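PDB 3VGP: transmembrane oligosaccharyl transferase, putative from Archaeoglobus fulgidus, which is a putative membrane-bound glycosyltransferase of the AglB family, represented here by its C-terminal globular domain alone. Local coordinates for residues W8-L19 / R87-I95; F68-A77 / F127-L136. The protein carries 1 engineered substitution. All blocks are in the same frame, centred on the assembly; numbering follows the deposited sequence.

Interaction 1 (W8-L19 / R87-I95); sequences WKEALEWMRTSL and RYVVTADEI
Tyr88 and Ser18 meet hydroxyl to hydroxyl where helix 6-20 packs across one face of the mixed beta-sheet of this alpha/beta domain, antiparallel to strand 88-91: the segment axes make 172° and approach to 11.1 Å. Tyr88 can be followed outward. Its CB lies 3.7 Å from SE of Met15, a selenomethionine, and CD2 is 3.9 Å from Met15 CG; the selenium sits oblique to the ring in a Met-aromatic contact. CE2 faces a methyl of Leu19, while CE1 and CZ approach CZ3 of Trp14, whose edge is turned toward the phenol face in an offset edge-to-face pair with planes at 61°. At the tip, OH shares a 2.6 Å hydrogen bond with Ser18 OG, which lies at the edge of the ring near its plane. Arg87 CG lies over the centre of one ring face; farther out, the extended arginine makes a salt bridge with Glu160 of strand 156-161.

Two residues on, Val90 divides its branches: CG2 reaches Met15 SE and CE, whereas CG1 meets the indole of Trp8. The anti setting of Val90 CG1 to the backbone N (chi1 -172°) directs that methyl to the indole. Beyond it, Glu94 turns OE2 to Lys104 in a salt bridge. The six-membered part of the indole bridges two methyls, one on the strand and one just past its end, with CZ3 3.4 Å from Val90 CG1 and CZ2 3.7 Å from Ala92 CB.

Interaction 2 (F68-A77 / F127-L136); sequences FFTAKSEDEA and FFNHTVLYRL
Val132 N donates to Ala71 O at 2.8 Å where two loops, each linking a pair of helices, come together, and Val132 CG2 packs on Ala77 CB. Lys72 bends at chi2 (-66°), which lays CE over one face of Phe127, 3.8 Å from the ring centroid, in a CH-pi contact; a second bend at chi4 sets NZ near the CD1-CE1 side of the ring. Arg135, bent at chi3 (-79°), brings NH2 to Lys72 O, which lies at the edge of the guanidinium near its plane; the 2.5 Å length of this hydrogen bond is doubtful. Weak bonds from NH2 to His130 O and from NE to Thr131 O probably help restrain the group's rotation, and a water joins NH1 to Glu74 N. Thr131 is the N-cap of helix 132-138: OG1 accepts from Tyr134 N at 3.1 Å and donates to Phe128 O in the carbonyl plane, on a lone pair. Deeper, Leu136 CD1 meets the edges of the Phe68 and Phe69 rings, and Leu133 CD1 approaches Phe69 obliquely. These turns join helices 58-69 and 74-84 to helices 121-129 and 132-138, with Phe127 and Leu133 against helix 105-111 and Phe68, Phe69 and Leu133 against strand 88-91.

How the interactions relate
Strand 88-91 joins the two contacts, whose centres lie 19 Å apart on opposite sides of the chain's centre. In interaction 1, Tyr88 and Val90 point to helix 6-20; the intervening Val89 and the following Thr91 point away from that helix, and their side chains touch interaction 2, joined by the carbonyls of Val90 and Ile95. Val89 CG1 is 3.6 Å from Phe68 CE2, and Thr91 CG2 is 3.7 Å from Leu133 CD1. The segments alternate along the chain (8-19, 68-77, 87-95, 127-136), and helix 74-84 is followed by the strand after a short connection. One inner strand is thus packed on both faces, placing the sheet between helix 6-20 and the later helices in a layered alpha/beta core.

Interaction 1 (W8-L19 / R87-I95)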
loop_
_atom_site.group_PDB
_atom_site.type_symbol
_atom_site.label_atom_id
_atom_site.label_comp_id
_atom_site.label_asym_id
_atom_site.label_seq_id
_atom_site.Cartn_x
_atom_site.Cartn_y
_atom_site.Cartn_z
ATOM N N TRP A 8 -11.212 -6.438 -3.590
ATOM C CA TRP A 8 -9.996 -6.671 -2.825
ATOM C C TRP A 8 -9.620 -8.143 -2.847
ATOM O O TRP A 8 -8.452 -8.487 -3.031
ATOM C CB TRP A 8 -10.157 -6.201 -1.377
ATOM C CG TRP A 8 -9.715 -4.788 -1.162
ATOM C CD1 TRP A 8 -10.509 -3.695 -0.970
ATOM C CD2 TRP A 8 -8.363 -4.314 -1.139
ATOM N NE1 TRP A 8 -9.734 -2.567 -0.826
ATOM C CE2 TRP A 8 -8.414 -2.920 -0.928
ATOM C CE3 TRP A 8 -7.115 -4.933 -1.278
ATOM C CZ2 TRP A 8 -7.262 -2.133 -0.850
ATOM C CZ3 TRP A 8 -5.969 -4.149 -1.202
ATOM C CH2 TRP A 8 -6.053 -2.763 -0.990
ATOM N N LYS A 9 -10.609 -9.014 -2.657
ATOM C CA LYS A 9 -10.352 -10.450 -2.666
ATOM C C LYS A 9 -9.808 -10.883 -4.023
ATOM O O LYS A 9 -8.897 -11.706 -4.095
ATOM C CB LYS A 9 -11.629 -11.226 -2.329
ATOM C CG LYS A 9 -12.058 -11.089 -0.873
ATOM C CD LYS A 9 -13.307 -11.909 -0.575
ATOM C CE LYS A 9 -13.692 -11.818 0.895
ATOM N NZ LYS A 9 -14.927 -12.601 1.200
ATOM N N GLU A 10 -10.374 -10.316 -5.088
ATOM C CA GLU A 10 -9.947 -10.608 -6.455
ATOM C C GLU A 10 -8.518 -10.133 -6.690
ATOM O O GLU A 10 -7.704 -10.838 -7.286
ATOM C CB GLU A 10 -10.854 -9.900 -7.461
ATOM C CG GLU A 10 -11.994 -10.727 -8.016
ATOM C CD GLU A 10 -12.756 -9.974 -9.094
ATOM O OE1 GLU A 10 -13.548 -9.070 -8.749
ATOM O OE2 GLU A 10 -12.547 -10.275 -10.289
ATOM N N ALA A 11 -8.228 -8.916 -6.241
ATOM C CA ALA A 11 -6.897 -8.349 -6.400
ATOM C C ALA A 11 -5.882 -9.220 -5.670
ATOM O O ALA A 11 -4.821 -9.539 -6.206
ATOM C CB ALA A 11 -6.868 -6.927 -5.849
ATOM N N LEU A 12 -6.211 -9.608 -4.440
ATOM C CA LEU A 12 -5.312 -10.438 -3.651
ATOM C C LEU A 12 -5.095 -11.795 -4.308
ATOM O O LEU A 12 -4.005 -12.359 -4.225
ATOM C CB LEU A 12 -5.857 -10.613 -2.229
ATOM C CG LEU A 12 -5.619 -9.417 -1.302
ATOM C CD1 LEU A 12 -6.494 -9.526 -0.064
ATOM C CD2 LEU A 12 -4.145 -9.357 -0.922
ATOM N N GLU A 13 -6.126 -12.312 -4.969
ATOM C CA GLU A 13 -6.026 -13.603 -5.648
ATOM C C GLU A 13 -5.168 -13.494 -6.907
ATOM O O GLU A 13 -4.432 -14.421 -7.250
ATOM C CB GLU A 13 -7.421 -14.120 -6.015
ATOM C CG GLU A 13 -7.422 -15.461 -6.735
ATOM C CD GLU A 13 -6.589 -16.513 -6.021
ATOM O OE1 GLU A 13 -6.760 -16.683 -4.793
ATOM O OE2 GLU A 13 -5.765 -17.174 -6.689
ATOM N N TRP A 14 -5.268 -12.362 -7.597
ATOM C CA TRP A 14 -4.480 -12.142 -8.806
ATOM C C TRP A 14 -3.001 -12.071 -8.437
ATOM O O TRP A 14 -2.142 -12.594 -9.151
ATOM C CB TRP A 14 -4.896 -10.831 -9.481
ATOM C CG TRP A 14 -4.156 -10.552 -10.757
ATOM C CD1 TRP A 14 -4.503 -10.952 -12.017
ATOM C CD2 TRP A 14 -2.926 -9.831 -10.890
ATOM N NE1 TRP A 14 -3.564 -10.525 -12.928
ATOM C CE2 TRP A 14 -2.585 -9.834 -12.261
ATOM C CE3 TRP A 14 -2.076 -9.184 -9.982
ATOM C CZ2 TRP A 14 -1.429 -9.212 -12.747
ATOM C CZ3 TRP A 14 -0.928 -8.565 -10.464
ATOM C CH2 TRP A 14 -0.615 -8.585 -11.836
HETATM N N MSE A 15 -2.702 -11.415 -7.319
HETATM C CA MSE A 15 -1.321 -11.286 -6.879
HETATM C C MSE A 15 -0.770 -12.604 -6.354
HETATM O O MSE A 15 0.387 -12.934 -6.597
HETATM C CB MSE A 15 -1.201 -10.207 -5.803
HETATM C CG MSE A 15 -1.503 -8.814 -6.318
HETATM SE SE MSE A 15 -1.194 -7.459 -4.991
HETATM C CE MSE A 15 -2.800 -7.709 -3.965
ATOM N N ARG A 16 -1.594 -13.351 -5.630
ATOM C CA ARG A 16 -1.154 -14.637 -5.099
ATOM C C ARG A 16 -0.777 -15.535 -6.273
ATOM O O ARG A 16 0.252 -16.206 -6.251
ATOM C CB ARG A 16 -2.264 -15.277 -4.276
ATOM N N THR A 17 -1.617 -15.529 -7.303
ATOM C CA THR A 17 -1.379 -16.334 -8.493
ATOM C C THR A 17 -0.084 -15.904 -9.172
ATOM O O THR A 17 0.699 -16.736 -9.627
ATOM C CB THR A 17 -2.559 -16.205 -9.485
ATOM O OG1 THR A 17 -3.741 -16.754 -8.887
ATOM C CG2 THR A 17 -2.263 -16.942 -10.784
ATOM N N SER A 18 0.147 -14.598 -9.231
ATOM C CA SER A 18 1.359 -14.078 -9.851
ATOM C C SER A 18 2.594 -14.436 -9.029
ATOM O O SER A 18 3.671 -14.660 -9.580
ATOM C CB SER A 18 1.263 -12.558 -10.002
ATOM O OG SER A 18 2.447 -12.025 -10.570
ATOM N N LEU A 19 2.431 -14.491 -7.709
ATOM C CA LEU A 19 3.533 -14.809 -6.803
ATOM C C LEU A 19 3.771 -16.308 -6.664
ATOM O O LEU A 19 4.885 -16.744 -6.393
ATOM C CB LEU A 19 3.258 -14.208 -5.420
ATOM C CG LEU A 19 3.110 -12.687 -5.354
ATOM C CD1 LEU A 19 2.580 -12.269 -3.994
ATOM C CD2 LEU A 19 4.456 -12.046 -5.638
ATOM N N ARG A 87 6.981 -6.436 -4.215
ATOM C CA ARG A 87 6.800 -6.469 -5.664
ATOM C C ARG A 87 5.570 -5.660 -6.044
ATOM O O ARG A 87 5.549 -4.995 -7.081
ATOM C CB ARG A 87 6.616 -7.901 -6.162
ATOM C CG ARG A 87 6.308 -7.969 -7.649
ATOM C CD ARG A 87 6.202 -9.399 -8.146
ATOM N NE ARG A 87 5.935 -9.442 -9.580
ATOM C CZ ARG A 87 5.739 -10.560 -10.270
ATOM N NH1 ARG A 87 5.497 -10.498 -11.571
ATOM N NH2 ARG A 87 5.786 -11.739 -9.657
ATOM N N TYR A 88 4.549 -5.720 -5.194
ATOM C CA TYR A 88 3.306 -5.004 -5.447
ATOM C C TYR A 88 2.899 -4.036 -4.352
ATOM O O TYR A 88 3.068 -4.304 -3.160
ATOM C CB TYR A 88 2.156 -5.992 -5.642
ATOM C CG TYR A 88 2.310 -6.914 -6.831
ATOM C CD1 TYR A 88 2.389 -6.403 -8.123
ATOM C CD2 TYR A 88 2.360 -8.296 -6.661
ATOM C CE1 TYR A 88 2.514 -7.250 -9.224
ATOM C CE2 TYR A 88 2.488 -9.154 -7.757
ATOM C CZ TYR A 88 2.564 -8.619 -9.033
ATOM O OH TYR A 88 2.692 -9.450 -10.125
ATOM N N VAL A 89 2.356 -2.903 -4.783
ATOM C CA VAL A 89 1.832 -1.885 -3.886
ATOM C C VAL A 89 0.378 -1.741 -4.334
ATOM O O VAL A 89 0.102 -1.612 -5.526
ATOM C CB VAL A 89 2.555 -0.532 -4.055
ATOM C CG1 VAL A 89 1.857 0.526 -3.219
ATOM C CG2 VAL A 89 4.008 -0.659 -3.610
ATOM N N VAL A 90 -0.551 -1.762 -3.388
ATOM C CA VAL A 90 -1.964 -1.682 -3.741
ATOM C C VAL A 90 -2.661 -0.491 -3.103
ATOM O O VAL A 90 -2.493 -0.232 -1.914
ATOM C CB VAL A 90 -2.702 -2.966 -3.310
ATOM C CG1 VAL A 90 -4.123 -2.967 -3.861
ATOM C CG2 VAL A 90 -1.937 -4.188 -3.793
ATOM N N THR A 91 -3.446 0.224 -3.904
ATOM C CA THR A 91 -4.190 1.385 -3.420
ATOM C C THR A 91 -5.679 1.184 -3.703
ATOM O O THR A 91 -6.067 0.226 -4.367
ATOM C CB THR A 91 -3.720 2.700 -4.101
ATOM O OG1 THR A 91 -4.010 2.660 -5.506
ATOM C CG2 THR A 91 -2.212 2.889 -3.907
ATOM N N ALA A 92 -6.506 2.080 -3.174
ATOM C CA ALA A 92 -7.953 2.019 -3.375
ATOM C C ALA A 92 -8.516 3.376 -2.978
ATOM O O ALA A 92 -7.861 4.133 -2.262
ATOM C CB ALA A 92 -8.569 0.920 -2.513
ATOM N N ASP A 93 -9.727 3.694 -3.426
ATOM C CA ASP A 93 -10.300 4.995 -3.088
ATOM C C ASP A 93 -10.344 5.227 -1.583
ATOM O O ASP A 93 -10.108 6.345 -1.115
ATOM C CB ASP A 93 -11.726 5.141 -3.639
ATOM C CG ASP A 93 -11.766 5.310 -5.143
ATOM O OD1 ASP A 93 -10.728 5.667 -5.740
ATOM O OD2 ASP A 93 -12.854 5.105 -5.731
ATOM N N GLU A 94 -10.632 4.172 -0.829
ATOM C CA GLU A 94 -10.745 4.272 0.628
ATOM C C GLU A 94 -9.560 4.885 1.371
ATOM O O GLU A 94 -9.747 5.484 2.425
ATOM C CB GLU A 94 -11.055 2.900 1.240
ATOM C CG GLU A 94 -9.950 1.865 1.061
ATOM C CD GLU A 94 -10.204 0.589 1.847
ATOM O OE1 GLU A 94 -9.357 -0.330 1.780
ATOM O OE2 GLU A 94 -11.246 0.508 2.536
ATOM N N ILE A 95 -8.340 4.731 0.859
ATOM C CA ILE A 95 -7.200 5.307 1.566
ATOM C C ILE A 95 -6.807 6.686 1.057
ATOM O O ILE A 95 -5.778 7.240 1.456
ATOM C CB ILE A 95 -5.957 4.361 1.540
ATOM C CG1 ILE A 95 -5.464 4.134 0.110
ATOM C CG2 ILE A 95 -6.320 3.029 2.164
ATOM C CD1 ILE A 95 -4.138 3.381 0.060
#

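Interaction 2 (F68-A77 / F127-L136)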
loop_
_atom_site.group_PDB
_atom_site.type_symbol
_atom_site.label_atom_id
_atom_site.label_comp_id
_atom_site.label_asym_id
_atom_site.label_seq_id
_atom_site.Cartn_x
_atom_site.Cartn_y
_atom_site.Cartn_z
ATOM N N PHE A 68 5.352 4.884 3.647
ATOM C CA PHE A 68 5.443 4.816 2.195
ATOM C C PHE A 68 4.399 5.716 1.541
ATOM O O PHE A 68 4.726 6.552 0.701
ATOM C CB PHE A 68 5.238 3.367 1.738
ATOM C CG PHE A 68 5.184 3.195 0.244
ATOM C CD1 PHE A 68 6.331 2.904 -0.482
ATOM C CD2 PHE A 68 3.977 3.323 -0.434
ATOM C CE1 PHE A 68 6.277 2.742 -1.861
ATOM C CE2 PHE A 68 3.913 3.166 -1.813
ATOM C CZ PHE A 68 5.068 2.874 -2.527
ATOM N N PHE A 69 3.142 5.548 1.940
ATOM C CA PHE A 69 2.062 6.330 1.357
ATOM C C PHE A 69 2.156 7.826 1.627
ATOM O O PHE A 69 1.843 8.628 0.746
ATOM C CB PHE A 69 0.700 5.793 1.821
ATOM C CG PHE A 69 0.316 4.473 1.184
ATOM C CD1 PHE A 69 0.509 4.262 -0.186
ATOM C CD2 PHE A 69 -0.254 3.454 1.944
ATOM C CE1 PHE A 69 0.137 3.054 -0.785
ATOM C CE2 PHE A 69 -0.633 2.244 1.359
ATOM C CZ PHE A 69 -0.437 2.042 -0.009
ATOM N N THR A 70 2.607 8.205 2.820
ATOM C CA THR A 70 2.717 9.622 3.165
ATOM C C THR A 70 4.013 10.294 2.716
ATOM O O THR A 70 4.192 11.499 2.919
ATOM C CB THR A 70 2.538 9.843 4.691
ATOM O OG1 THR A 70 3.521 9.090 5.413
ATOM C CG2 THR A 70 1.157 9.395 5.124
ATOM N N ALA A 71 4.914 9.533 2.101
ATOM C CA ALA A 71 6.170 10.106 1.628
ATOM C C ALA A 71 5.886 11.195 0.599
ATOM O O ALA A 71 4.968 11.068 -0.210
ATOM C CB ALA A 71 7.047 9.023 1.010
ATOM N N LYS A 72 6.671 12.268 0.641
ATOM C CA LYS A 72 6.508 13.371 -0.300
ATOM C C LYS A 72 7.393 13.180 -1.529
ATOM O O LYS A 72 7.126 13.748 -2.589
ATOM C CB LYS A 72 6.848 14.699 0.381
ATOM C CG LYS A 72 5.845 15.123 1.450
ATOM C CD LYS A 72 4.486 15.436 0.832
ATOM C CE LYS A 72 3.455 15.827 1.885
ATOM N NZ LYS A 72 3.849 17.053 2.640
ATOM N N SER A 73 8.447 12.384 -1.383
ATOM C CA SER A 73 9.359 12.126 -2.493
ATOM C C SER A 73 9.381 10.644 -2.835
ATOM O O SER A 73 9.371 9.790 -1.949
ATOM C CB SER A 73 10.778 12.589 -2.146
ATOM O OG SER A 73 11.413 11.696 -1.248
ATOM N N GLU A 74 9.411 10.340 -4.126
ATOM C CA GLU A 74 9.433 8.954 -4.569
ATOM C C GLU A 74 10.669 8.228 -4.044
ATOM O O GLU A 74 10.633 7.024 -3.801
ATOM C CB GLU A 74 9.395 8.889 -6.098
ATOM C CG GLU A 74 9.490 7.474 -6.644
ATOM C CD GLU A 74 9.281 7.395 -8.146
ATOM O OE1 GLU A 74 9.623 8.361 -8.860
ATOM O OE2 GLU A 74 8.789 6.348 -8.614
ATOM N N ASP A 75 11.765 8.965 -3.873
ATOM C CA ASP A 75 13.002 8.376 -3.369
ATOM C C ASP A 75 12.815 7.737 -1.998
ATOM O O ASP A 75 13.352 6.664 -1.727
ATOM C CB ASP A 75 14.103 9.436 -3.304
ATOM C CG ASP A 75 15.079 9.327 -4.454
ATOM O OD1 ASP A 75 14.639 9.386 -5.622
ATOM O OD2 ASP A 75 16.290 9.173 -4.189
ATOM N N GLU A 76 12.044 8.393 -1.137
ATOM C CA GLU A 76 11.783 7.875 0.202
ATOM C C GLU A 76 10.860 6.660 0.133
ATOM O O GLU A 76 11.024 5.695 0.880
ATOM C CB GLU A 76 11.148 8.958 1.072
ATOM N N ALA A 77 9.884 6.717 -0.766
ATOM C CA ALA A 77 8.937 5.622 -0.923
ATOM C C ALA A 77 9.622 4.364 -1.452
ATOM O O ALA A 77 9.443 3.280 -0.904
ATOM C CB ALA A 77 7.807 6.039 -1.861
ATOM N N PHE A 127 -2.058 18.130 2.105
ATOM C CA PHE A 127 -0.983 17.209 2.456
ATOM C C PHE A 127 -1.087 16.007 1.523
ATOM O O PHE A 127 -0.116 15.624 0.873
ATOM C CB PHE A 127 -1.127 16.728 3.905
ATOM C CG PHE A 127 0.006 15.855 4.372
ATOM C CD1 PHE A 127 1.158 16.417 4.917
ATOM C CD2 PHE A 127 -0.068 14.470 4.250
ATOM C CE1 PHE A 127 2.218 15.612 5.333
ATOM C CE2 PHE A 127 0.985 13.656 4.662
ATOM C CZ PHE A 127 2.132 14.230 5.205
ATOM N N PHE A 128 -2.277 15.420 1.467
ATOM C CA PHE A 128 -2.520 14.258 0.617
ATOM C C PHE A 128 -2.087 14.485 -0.834
ATOM O O PHE A 128 -1.434 13.634 -1.435
ATOM C CB PHE A 128 -4.006 13.885 0.637
ATOM C CG PHE A 128 -4.355 12.780 -0.313
ATOM C CD1 PHE A 128 -4.055 11.458 -0.001
ATOM C CD2 PHE A 128 -4.909 13.065 -1.558
ATOM C CE1 PHE A 128 -4.295 10.441 -0.912
ATOM C CE2 PHE A 128 -5.150 12.049 -2.477
ATOM C CZ PHE A 128 -4.839 10.735 -2.151
ATOM N N ASN A 129 -2.442 15.636 -1.399
ATOM C CA ASN A 129 -2.095 15.913 -2.788
ATOM C C ASN A 129 -0.603 15.966 -3.112
ATOM O O ASN A 129 -0.226 15.909 -4.284
ATOM C CB ASN A 129 -2.763 17.207 -3.259
ATOM C CG ASN A 129 -4.276 17.100 -3.301
ATOM O OD1 ASN A 129 -4.834 16.012 -3.461
ATOM N ND2 ASN A 129 -4.950 18.236 -3.178
ATOM N N HIS A 130 0.249 16.073 -2.097
ATOM C CA HIS A 130 1.687 16.110 -2.350
ATOM C C HIS A 130 2.383 14.793 -2.027
ATOM O O HIS A 130 3.609 14.711 -2.078
ATOM C CB HIS A 130 2.354 17.232 -1.550
ATOM C CG HIS A 130 1.978 18.608 -2.007
ATOM N ND1 HIS A 130 0.771 19.193 -1.694
ATOM C CD2 HIS A 130 2.650 19.511 -2.760
ATOM C CE1 HIS A 130 0.714 20.398 -2.233
ATOM N NE2 HIS A 130 1.841 20.615 -2.886
ATOM N N THR A 131 1.607 13.761 -1.709
ATOM C CA THR A 131 2.185 12.464 -1.351
ATOM C C THR A 131 2.391 11.541 -2.541
ATOM O O THR A 131 1.861 11.771 -3.627
ATOM C CB THR A 131 1.287 11.695 -0.366
ATOM O OG1 THR A 131 0.050 11.366 -1.015
ATOM C CG2 THR A 131 0.998 12.535 0.868
ATOM N N VAL A 132 3.165 10.486 -2.318
ATOM C CA VAL A 132 3.408 9.495 -3.352
ATOM C C VAL A 132 2.085 8.766 -3.603
ATOM O O VAL A 132 1.797 8.354 -4.730
ATOM C CB VAL A 132 4.502 8.500 -2.909
ATOM C CG1 VAL A 132 4.460 7.245 -3.772
ATOM C CG2 VAL A 132 5.871 9.163 -3.029
ATOM N N LEU A 133 1.274 8.620 -2.555
ATOM C CA LEU A 133 -0.024 7.964 -2.701
ATOM C C LEU A 133 -0.865 8.714 -3.730
ATOM O O LEU A 133 -1.575 8.100 -4.535
ATOM C CB LEU A 133 -0.768 7.908 -1.358
ATOM C CG LEU A 133 -2.219 7.404 -1.373
ATOM C CD1 LEU A 133 -2.344 6.072 -2.117
ATOM C CD2 LEU A 133 -2.703 7.256 0.062
ATOM N N TYR A 134 -0.794 10.043 -3.708
ATOM C CA TYR A 134 -1.555 10.827 -4.676
ATOM C C TYR A 134 -1.044 10.490 -6.075
ATOM O O TYR A 134 -1.824 10.225 -6.991
ATOM C CB TYR A 134 -1.377 12.332 -4.427
ATOM C CG TYR A 134 -2.014 13.190 -5.503
ATOM C CD1 TYR A 134 -3.322 13.661 -5.367
ATOM C CD2 TYR A 134 -1.324 13.493 -6.676
ATOM C CE1 TYR A 134 -3.929 14.412 -6.376
ATOM C CE2 TYR A 134 -1.919 14.242 -7.692
ATOM C CZ TYR A 134 -3.221 14.696 -7.533
ATOM O OH TYR A 134 -3.807 15.443 -8.529
ATOM N N ARG A 135 0.275 10.499 -6.236
ATOM C CA ARG A 135 0.876 10.203 -7.529
ATOM C C ARG A 135 0.591 8.787 -8.004
ATOM O O ARG A 135 0.628 8.514 -9.202
ATOM C CB ARG A 135 2.377 10.476 -7.484
ATOM C CG ARG A 135 2.708 11.930 -7.796
ATOM C CD ARG A 135 4.103 12.284 -7.353
ATOM N NE ARG A 135 4.153 12.519 -5.916
ATOM C CZ ARG A 135 5.275 12.684 -5.228
ATOM N NH1 ARG A 135 6.448 12.637 -5.846
ATOM N NH2 ARG A 135 5.223 12.901 -3.923
ATOM N N LEU A 136 0.309 7.883 -7.071
ATOM C CA LEU A 136 -0.025 6.517 -7.452
ATOM C C LEU A 136 -1.490 6.445 -7.872
ATOM O O LEU A 136 -1.813 6.258 -9.048
ATOM C CB LEU A 136 0.205 5.543 -6.284
ATOM C CG LEU A 136 1.650 5.206 -5.910
ATOM C CD1 LEU A 136 1.700 4.500 -4.568
ATOM C CD2 LEU A 136 2.243 4.319 -6.992
HETATM O O HOH W 1 5.391 16.483 -2.993
HETATM O O HOH W 2 9.321 12.633 -5.863
#